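Long-range contact in T-lymphoma invasion and metastasis-inducing protein 1 (Homo sapiens, PDB 4K2P), which probably binds phosphoinositides and takes part, through its PH-CC-Ex region, in protein interactions such as that with Par-3 in signalling linked to tight junctions: residues L160-V165 with T173-I178. The protein carries 5 engineered substitutions. Numbering follows the deposited sequence.
Engineered in segment 160-165: Leu160 (natural residue Met).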
loop_
_atom_site.group_PDB
_atom_site.type_symbol
_atom_site.label_atom_id
_atom_site.label_comp_id
_atom_site.label_asym_id
_atom_site.label_seq_id
_atom_site.Cartn_x
_atom_site.Cartn_y
_atom_site.Cartn_z
ATOM N N LEU A 160 -25.603 -15.493 11.042
ATOM C CA LEU A 160 -26.809 -16.308 11.078
ATOM C C LEU A 160 -27.044 -16.876 12.475
ATOM O O LEU A 160 -28.165 -17.223 12.828
ATOM C CB LEU A 160 -26.724 -17.453 10.068
ATOM C CG LEU A 160 -26.996 -17.102 8.606
ATOM C CD1 LEU A 160 -26.630 -18.270 7.709
ATOM C CD2 LEU A 160 -28.448 -16.705 8.392
ATOM N N GLN A 161 -25.979 -16.985 13.257
ATOM C CA GLN A 161 -26.061 -17.548 14.600
ATOM C C GLN A 161 -26.439 -16.543 15.666
ATOM O O GLN A 161 -26.920 -16.909 16.735
ATOM C CB GLN A 161 -24.716 -18.157 14.973
ATOM C CG GLN A 161 -24.541 -19.560 14.520
ATOM C CD GLN A 161 -25.582 -20.459 15.106
ATOM O OE1 GLN A 161 -25.774 -20.506 16.322
ATOM N NE2 GLN A 161 -26.278 -21.168 14.254
ATOM N N LEU A 162 -26.195 -15.277 15.359
ATOM C CA LEU A 162 -26.400 -14.178 16.291
ATOM C C LEU A 162 -27.770 -14.223 16.964
ATOM O O LEU A 162 -27.873 -14.053 18.178
ATOM C CB LEU A 162 -26.209 -12.850 15.550
ATOM C CG LEU A 162 -25.428 -11.715 16.221
ATOM C CD1 LEU A 162 -24.116 -12.171 16.806
ATOM C CD2 LEU A 162 -25.183 -10.604 15.209
ATOM N N SER A 163 -28.817 -14.466 16.181
ATOM C CA SER A 163 -30.178 -14.405 16.700
ATOM C C SER A 163 -30.702 -15.760 17.176
ATOM O O SER A 163 -31.856 -15.872 17.577
ATOM C CB SER A 163 -31.119 -13.827 15.636
ATOM O OG SER A 163 -31.159 -14.651 14.484
ATOM N N SER A 164 -29.853 -16.782 17.133
ATOM C CA SER A 164 -30.209 -18.101 17.652
ATOM C C SER A 164 -29.612 -18.410 19.023
ATOM O O SER A 164 -30.145 -19.238 19.747
ATOM C CB SER A 164 -29.771 -19.181 16.671
ATOM O OG SER A 164 -30.329 -18.950 15.395
ATOM N N VAL A 165 -28.527 -17.743 19.398
ATOM C CA VAL A 165 -27.950 -17.977 20.715
ATOM C C VAL A 165 -28.671 -17.088 21.723
ATOM O O VAL A 165 -28.806 -15.880 21.521
ATOM C CB VAL A 165 -26.411 -17.730 20.748
ATOM C CG1 VAL A 165 -25.723 -18.560 19.677
ATOM C CG2 VAL A 165 -26.063 -16.268 20.577
ATOM N N THR A 173 -19.926 -12.647 22.291
ATOM C CA THR A 173 -18.715 -13.280 21.775
ATOM C C THR A 173 -18.781 -13.387 20.265
ATOM O O THR A 173 -17.794 -13.135 19.568
ATOM C CB THR A 173 -18.500 -14.696 22.357
ATOM O OG1 THR A 173 -18.311 -14.622 23.774
ATOM C CG2 THR A 173 -17.277 -15.360 21.726
ATOM N N ILE A 174 -19.947 -13.772 19.757
ATOM C CA ILE A 174 -20.105 -13.950 18.326
ATOM C C ILE A 174 -20.012 -12.600 17.632
ATOM O O ILE A 174 -19.505 -12.515 16.523
ATOM C CB ILE A 174 -21.422 -14.640 17.970
ATOM C CG1 ILE A 174 -21.409 -16.071 18.502
ATOM C CG2 ILE A 174 -21.632 -14.649 16.452
ATOM C CD1 ILE A 174 -22.740 -16.768 18.418
ATOM N N LEU A 175 -20.496 -11.544 18.276
ATOM C CA LEU A 175 -20.439 -10.232 17.648
ATOM C C LEU A 175 -18.974 -9.787 17.563
ATOM O O LEU A 175 -18.536 -9.300 16.525
ATOM C CB LEU A 175 -21.278 -9.199 18.408
ATOM C CG LEU A 175 -21.430 -7.861 17.665
ATOM C CD1 LEU A 175 -22.238 -8.025 16.379
ATOM C CD2 LEU A 175 -22.060 -6.787 18.543
ATOM N N ASP A 176 -18.225 -9.964 18.648
ATOM C CA ASP A 176 -16.778 -9.720 18.636
ATOM C C ASP A 176 -16.107 -10.446 17.481
ATOM O O ASP A 176 -15.261 -9.876 16.789
ATOM C CB ASP A 176 -16.121 -10.176 19.942
ATOM C CG ASP A 176 -16.391 -9.238 21.104
ATOM O OD1 ASP A 176 -16.755 -8.067 20.873
ATOM O OD2 ASP A 176 -16.245 -9.690 22.262
ATOM N N GLN A 177 -16.480 -11.705 17.275
ATOM C CA GLN A 177 -15.853 -12.508 16.237
ATOM C C GLN A 177 -16.183 -11.999 14.852
ATOM O O GLN A 177 -15.325 -12.010 13.977
ATOM C CB GLN A 177 -16.263 -13.964 16.348
ATOM C CG GLN A 177 -15.527 -14.715 17.423
ATOM C CD GLN A 177 -16.041 -16.120 17.572
ATOM O OE1 GLN A 177 -17.239 -16.330 17.705
ATOM N NE2 GLN A 177 -15.147 -17.091 17.514
ATOM N N ILE A 178 -17.413 -11.538 14.655
ATOM C CA ILE A 178 -17.824 -11.002 13.366
ATOM C C ILE A 178 -16.943 -9.795 13.032
ATOM O O ILE A 178 -16.460 -9.648 11.901
ATOM C CB ILE A 178 -19.323 -10.632 13.378
ATOM C CG1 ILE A 178 -20.156 -11.915 13.385
ATOM C CG2 ILE A 178 -19.710 -9.777 12.167
ATOM C CD1 ILE A 178 -21.588 -11.721 13.812
#
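Ile174 meets Leu162 and Val165 at the turn joining helix 133-161 to helix 168-203, the two arms of an antiparallel helical hairpin consistent with the coiled coil named for this PH-CC-Ex fragment. No hydrogen bond crosses between 160-165 and 173-178; the 227 Å² buried between them comes largely from apolar packing, with Leu162 and Ile174 nearest along the backbone (CA to CA 6.6 Å). Ile174 divides its side chain between two partners. Its CG2, anti to the backbone N, lies 3.5 Å from Leu162 CD1, and the two side chains run past each other in opposite senses. The longer branch leaves anti to the carbonyl carbon (chi1 -66°) and continues extended (chi2 170°), which brings CD1 tip to tip with Val165, 3.7 Å from its CG1. The same CD1 also approaches Gln161 CB, so the glutamine contributes the base of its side chain while its amide turns away. Within 160-165, Gln161 O accepts from both Ser164 N and Val165 N, bonds that curl the chain beyond Leu162. Next in sequence, Leu175 touches at the flank, its CD1 4.1 Å from Leu162 CD2. One turn after Ile174, Ile178 is the buried member of the group; its side chain also packs on Lys155 and Glu159 of helix 133-161, continuing the contact down the hairpin. Ile178 CD1 touches both methyls of Leu162, at 3.9 Å from CD1 and 4.0 Å from CD2.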